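Local coordinates for E3 SUMO-protein ligase SIZ2 (Saccharomyces cerevisiae, PDB 6U75) that promotes attachment of SUMO to target proteins as an E3 ligase of the PIAS family, through a chain part that combines a PINIT domain with a zinc-binding SP-RING, at residues A[19-24]-A[28-33]; A[63-68]-A[129-134]. All blocks are in the same frame, centred on the assembly; numbering follows the deposited sequence.

Overall arrangement
Packing of two sheets through their side chains, and covering of a sheet by a loop, are both exemplified within this PINIT domain. From the N terminus, strand 12-21 runs into a short turn and the chain comes back as strand 28-34, so contact 1 closes a small loop with three residues between its segments. Contact 2 joins the loop 63-68 to 129-134 and closes a far longer one, whose 60 intervening residues include strands 79-82 and 117-123. The two loops follow in series, neither nested nor crossed. They meet because strands 12-21 and 130-139 are neighbours in one sheet: contact 1 ties one face of it to a second sheet, and contact 2 lays a loop over the other.

Contact 1: A[19-24]-A[28-33]; sequences KKLKQS and GCTKMK
Lys-19 and Met-32 pack side by side, their chains running opposite ways, the thioether lying against the root of the lysine: SD of Met-32 is 3.5 Å from CB of Lys-19, and CG of Met-32 is 3.9 Å from CG of Lys-19. The lysine chain leaves with CG anti to the backbone N (chi1 -163°) and then bends at chi2, which carries its amine across to the other strand. There NZ of Lys-19 gives a weak hydrogen bond to O of Lys-31 at 2.9 Å, and it meets the methyl CG2 of Thr-30 tip to tip. CG2 of Thr-30 also lies 3.9 Å from CD2 of Leu-21. Further out, each strand is held by a different neighbour. Lys-19 and Leu-21 share backbone hydrogen bonds with Ile-132 and Tyr-130, whereas Gly-28 and Thr-30 bond to Tyr-123 and Leu-121; Met-32 and Leu-21 extend the apolar packing to Ile-132 and Leu-121. The strands run antiparallel at 175°, with axes 9.0 Å apart and side chains filling the space between. This is a beta-arch, its strands belonging to two sheets packed face to face, as in a beta-sandwich.

Contact 2: A[63-68]-A[129-134]; sequences IYETVG and EYSISC
The CA atoms of Val-67 and Ser-133 are the nearest across the two segments, 7.3 Å apart; the irregular segment 63-68 lies over strand 130-134 without pairing with it. The bridge is made by side chains, chiefly by Glu-65, which reaches down from the loop to Ser-131. Its CG sits between the backbone N and the carbonyl carbon (chi1 67°), and the chain runs extended from there, delivering the carboxylate to the strand. The hydroxyl OG of Ser-131 donates to OE2 of Glu-65 over 3.0 Å, arriving on the syn side but tilted 33° from the carboxylate plane. The serine hydroxyl stands anti to its own carbonyl carbon (chi1 -67°), which turns it up to the loop. OE1 of the same carboxylate is hydrogen-bonded to OG of Ser-59, so both oxygens are gripped and the group's rotation is restrained. Glu-70 brings a second carboxylate close to OE2, which might raise the proton affinity of the pair. An alanine in place of Glu-65 would probably deprive the hydroxyls of Ser-131 and Ser-59 of the carboxylate they share and let this part of the loop shift over the sheet. At the other end of the contact, OG of Ser-133 lies 3.6 Å from O of Val-67, a looser approach. The second shell fixes the strand itself: Ser-131 and Ser-133 share backbone hydrogen bonds with Gly-57 and Phe-55, while Ile-132 bonds to Lys-19. Tyr-130 and Ile-132 point away from the loop, so the strand offers small polar residues on this face and larger ones on the reverse. The result is a loop laid across one face of an antiparallel sheet in the PINIT domain, fastened to an inner strand by a carboxylate-serine bridge.

Contact 1: A[19-24]-A[28-33]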
# COMPACT_ATOMS: atom_id res chain seq x y z
N LYS A 19 -4.36 -22.30 -6.86
CA LYS A 19 -4.93 -23.29 -5.96
C LYS A 19 -6.16 -22.72 -5.26
O LYS A 19 -6.17 -21.55 -4.87
CB LYS A 19 -3.90 -23.75 -4.92
CG LYS A 19 -4.27 -25.06 -4.21
CD LYS A 19 -4.22 -26.25 -5.17
CE LYS A 19 -4.68 -27.53 -4.50
NZ LYS A 19 -3.57 -28.26 -3.83
N LYS A 20 -7.18 -23.55 -5.11
CA LYS A 20 -8.36 -23.20 -4.33
C LYS A 20 -8.24 -23.84 -2.95
O LYS A 20 -7.98 -25.04 -2.83
CB LYS A 20 -9.64 -23.67 -5.02
CG LYS A 20 -10.09 -22.79 -6.18
CD LYS A 20 -10.40 -21.37 -5.73
CE LYS A 20 -11.47 -20.73 -6.61
NZ LYS A 20 -12.81 -21.33 -6.37
N LEU A 21 -8.43 -23.03 -1.92
CA LEU A 21 -8.44 -23.49 -0.54
C LEU A 21 -9.89 -23.54 -0.06
O LEU A 21 -10.57 -22.51 -0.03
CB LEU A 21 -7.62 -22.56 0.36
CG LEU A 21 -6.22 -23.04 0.74
CD1 LEU A 21 -5.51 -21.98 1.56
CD2 LEU A 21 -6.29 -24.35 1.50
N LYS A 22 -10.35 -24.74 0.29
CA LYS A 22 -11.72 -24.94 0.71
C LYS A 22 -11.84 -24.85 2.23
O LYS A 22 -10.86 -24.96 2.97
CB LYS A 22 -12.23 -26.30 0.22
CG LYS A 22 -11.46 -27.49 0.74
CD LYS A 22 -12.07 -28.79 0.23
CE LYS A 22 -11.36 -30.01 0.78
NZ LYS A 22 -12.02 -31.28 0.34
N GLN A 23 -13.08 -24.66 2.69
CA GLN A 23 -13.33 -24.54 4.12
C GLN A 23 -12.90 -25.80 4.85
O GLN A 23 -13.06 -26.92 4.35
CB GLN A 23 -14.81 -24.26 4.38
CG GLN A 23 -15.20 -22.80 4.23
CD GLN A 23 -16.66 -22.55 4.58
OE1 GLN A 23 -17.41 -22.02 3.77
NE2 GLN A 23 -17.05 -22.92 5.79
N SER A 24 -12.36 -25.62 6.05
CA SER A 24 -11.90 -26.71 6.90
C SER A 24 -12.41 -26.48 8.32
O SER A 24 -12.30 -25.36 8.84
CB SER A 24 -10.38 -26.82 6.89
OG SER A 24 -9.93 -27.80 7.81
N GLY A 28 -5.18 -28.47 9.39
CA GLY A 28 -4.99 -28.89 8.01
C GLY A 28 -3.76 -28.27 7.39
O GLY A 28 -3.17 -27.31 7.92
N CYS A 29 -3.38 -28.83 6.24
CA CYS A 29 -2.24 -28.35 5.47
C CYS A 29 -2.54 -28.57 3.99
O CYS A 29 -2.99 -29.65 3.60
CB CYS A 29 -0.95 -29.08 5.86
SG CYS A 29 0.44 -28.73 4.76
N THR A 30 -2.28 -27.55 3.17
CA THR A 30 -2.49 -27.61 1.73
C THR A 30 -1.15 -27.48 1.02
O THR A 30 -0.36 -26.59 1.35
CB THR A 30 -3.46 -26.52 1.27
OG1 THR A 30 -4.75 -26.75 1.84
CG2 THR A 30 -3.57 -26.51 -0.25
N LYS A 31 -0.92 -28.35 0.04
CA LYS A 31 0.35 -28.41 -0.67
C LYS A 31 0.17 -28.00 -2.12
O LYS A 31 -0.88 -28.23 -2.73
CB LYS A 31 0.93 -29.83 -0.60
CG LYS A 31 1.26 -30.29 0.80
CD LYS A 31 1.59 -31.78 0.84
CE LYS A 31 2.63 -32.09 1.91
NZ LYS A 31 2.93 -33.54 1.98
N MET A 32 1.21 -27.37 -2.68
CA MET A 32 1.21 -26.95 -4.07
C MET A 32 2.56 -27.27 -4.68
O MET A 32 3.60 -26.83 -4.17
CB MET A 32 0.92 -25.46 -4.21
CG MET A 32 -0.42 -25.02 -3.64
SD MET A 32 -0.64 -23.23 -3.74
CE MET A 32 -0.36 -22.93 -5.48
N LYS A 33 2.56 -28.03 -5.77
CA LYS A 33 3.76 -28.25 -6.57
C LYS A 33 3.69 -27.40 -7.83
O LYS A 33 2.64 -27.34 -8.48
CB LYS A 33 3.91 -29.73 -6.96
CG LYS A 33 3.40 -30.73 -5.93
CD LYS A 33 3.89 -32.14 -6.23
CE LYS A 33 3.39 -32.67 -7.58
NZ LYS A 33 1.91 -32.88 -7.60

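Contact 2: A[63-68]-A[129-134]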
# COMPACT_ATOMS: atom_id res chain seq x y z
N ILE A 63 -20.16 -17.37 -8.50
CA ILE A 63 -20.02 -16.39 -9.57
C ILE A 63 -18.63 -16.50 -10.18
O ILE A 63 -17.71 -17.08 -9.59
CB ILE A 63 -20.28 -14.95 -9.08
CG1 ILE A 63 -19.19 -14.53 -8.08
CG2 ILE A 63 -21.66 -14.84 -8.46
CD1 ILE A 63 -19.45 -13.18 -7.44
N TYR A 64 -18.49 -15.94 -11.37
CA TYR A 64 -17.20 -15.92 -12.05
C TYR A 64 -16.27 -14.91 -11.39
O TYR A 64 -16.69 -13.83 -10.98
CB TYR A 64 -17.40 -15.58 -13.53
CG TYR A 64 -16.12 -15.53 -14.34
CD1 TYR A 64 -15.57 -16.68 -14.88
CD2 TYR A 64 -15.48 -14.32 -14.57
CE1 TYR A 64 -14.41 -16.64 -15.62
CE2 TYR A 64 -14.32 -14.27 -15.31
CZ TYR A 64 -13.78 -15.43 -15.83
OH TYR A 64 -12.62 -15.37 -16.57
N GLU A 65 -14.99 -15.27 -11.30
CA GLU A 65 -13.98 -14.41 -10.71
C GLU A 65 -12.72 -14.45 -11.56
O GLU A 65 -12.40 -15.47 -12.17
CB GLU A 65 -13.65 -14.81 -9.27
CG GLU A 65 -12.94 -16.16 -9.13
CD GLU A 65 -12.45 -16.42 -7.72
OE1 GLU A 65 -13.26 -16.89 -6.89
OE2 GLU A 65 -11.26 -16.15 -7.44
N THR A 66 -12.01 -13.33 -11.58
CA THR A 66 -10.77 -13.21 -12.34
C THR A 66 -9.57 -13.57 -11.46
O THR A 66 -9.67 -13.72 -10.24
CB THR A 66 -10.62 -11.81 -12.91
OG1 THR A 66 -11.11 -10.85 -11.96
CG2 THR A 66 -11.41 -11.67 -14.21
N VAL A 67 -8.41 -13.69 -12.11
CA VAL A 67 -7.23 -14.22 -11.43
C VAL A 67 -6.67 -13.22 -10.42
O VAL A 67 -6.08 -13.62 -9.41
CB VAL A 67 -6.15 -14.62 -12.46
CG1 VAL A 67 -6.62 -15.83 -13.26
CG2 VAL A 67 -5.82 -13.46 -13.39
N GLY A 68 -6.84 -11.92 -10.66
CA GLY A 68 -6.20 -10.92 -9.83
C GLY A 68 -7.15 -9.98 -9.12
O GLY A 68 -6.78 -9.37 -8.11
N GLU A 129 -13.44 -19.74 1.57
CA GLU A 129 -12.61 -20.26 0.51
C GLU A 129 -11.66 -19.18 -0.00
O GLU A 129 -11.99 -18.00 -0.04
CB GLU A 129 -13.47 -20.79 -0.64
CG GLU A 129 -14.39 -21.93 -0.25
CD GLU A 129 -15.23 -22.43 -1.40
OE1 GLU A 129 -16.38 -22.86 -1.16
OE2 GLU A 129 -14.75 -22.39 -2.55
N TYR A 130 -10.46 -19.61 -0.39
CA TYR A 130 -9.42 -18.69 -0.84
C TYR A 130 -8.90 -19.11 -2.21
O TYR A 130 -8.92 -20.28 -2.57
CB TYR A 130 -8.25 -18.64 0.16
CG TYR A 130 -8.59 -18.01 1.49
CD1 TYR A 130 -9.08 -18.78 2.54
CD2 TYR A 130 -8.43 -16.65 1.70
CE1 TYR A 130 -9.39 -18.21 3.76
CE2 TYR A 130 -8.74 -16.07 2.91
CZ TYR A 130 -9.22 -16.85 3.94
OH TYR A 130 -9.53 -16.28 5.15
N SER A 131 -8.44 -18.11 -2.96
CA SER A 131 -7.74 -18.32 -4.22
C SER A 131 -6.28 -17.94 -4.03
O SER A 131 -5.98 -16.85 -3.53
CB SER A 131 -8.36 -17.48 -5.35
OG SER A 131 -9.67 -17.92 -5.66
N ILE A 132 -5.39 -18.84 -4.43
CA ILE A 132 -3.95 -18.67 -4.32
C ILE A 132 -3.38 -18.58 -5.73
O ILE A 132 -3.63 -19.46 -6.56
CB ILE A 132 -3.30 -19.83 -3.55
CG1 ILE A 132 -3.87 -19.92 -2.13
CG2 ILE A 132 -1.79 -19.68 -3.52
CD1 ILE A 132 -3.48 -18.77 -1.22
N SER A 133 -2.61 -17.53 -5.99
CA SER A 133 -2.02 -17.29 -7.30
C SER A 133 -0.56 -16.89 -7.13
O SER A 133 -0.12 -16.53 -6.04
CB SER A 133 -2.77 -16.19 -8.07
OG SER A 133 -4.17 -16.41 -8.05
N CYS A 134 0.19 -16.94 -8.23
CA CYS A 134 1.58 -16.52 -8.24
C CYS A 134 1.83 -15.71 -9.49
O CYS A 134 1.43 -16.12 -10.59
CB CYS A 134 2.54 -17.71 -8.18
SG CYS A 134 2.37 -18.72 -6.69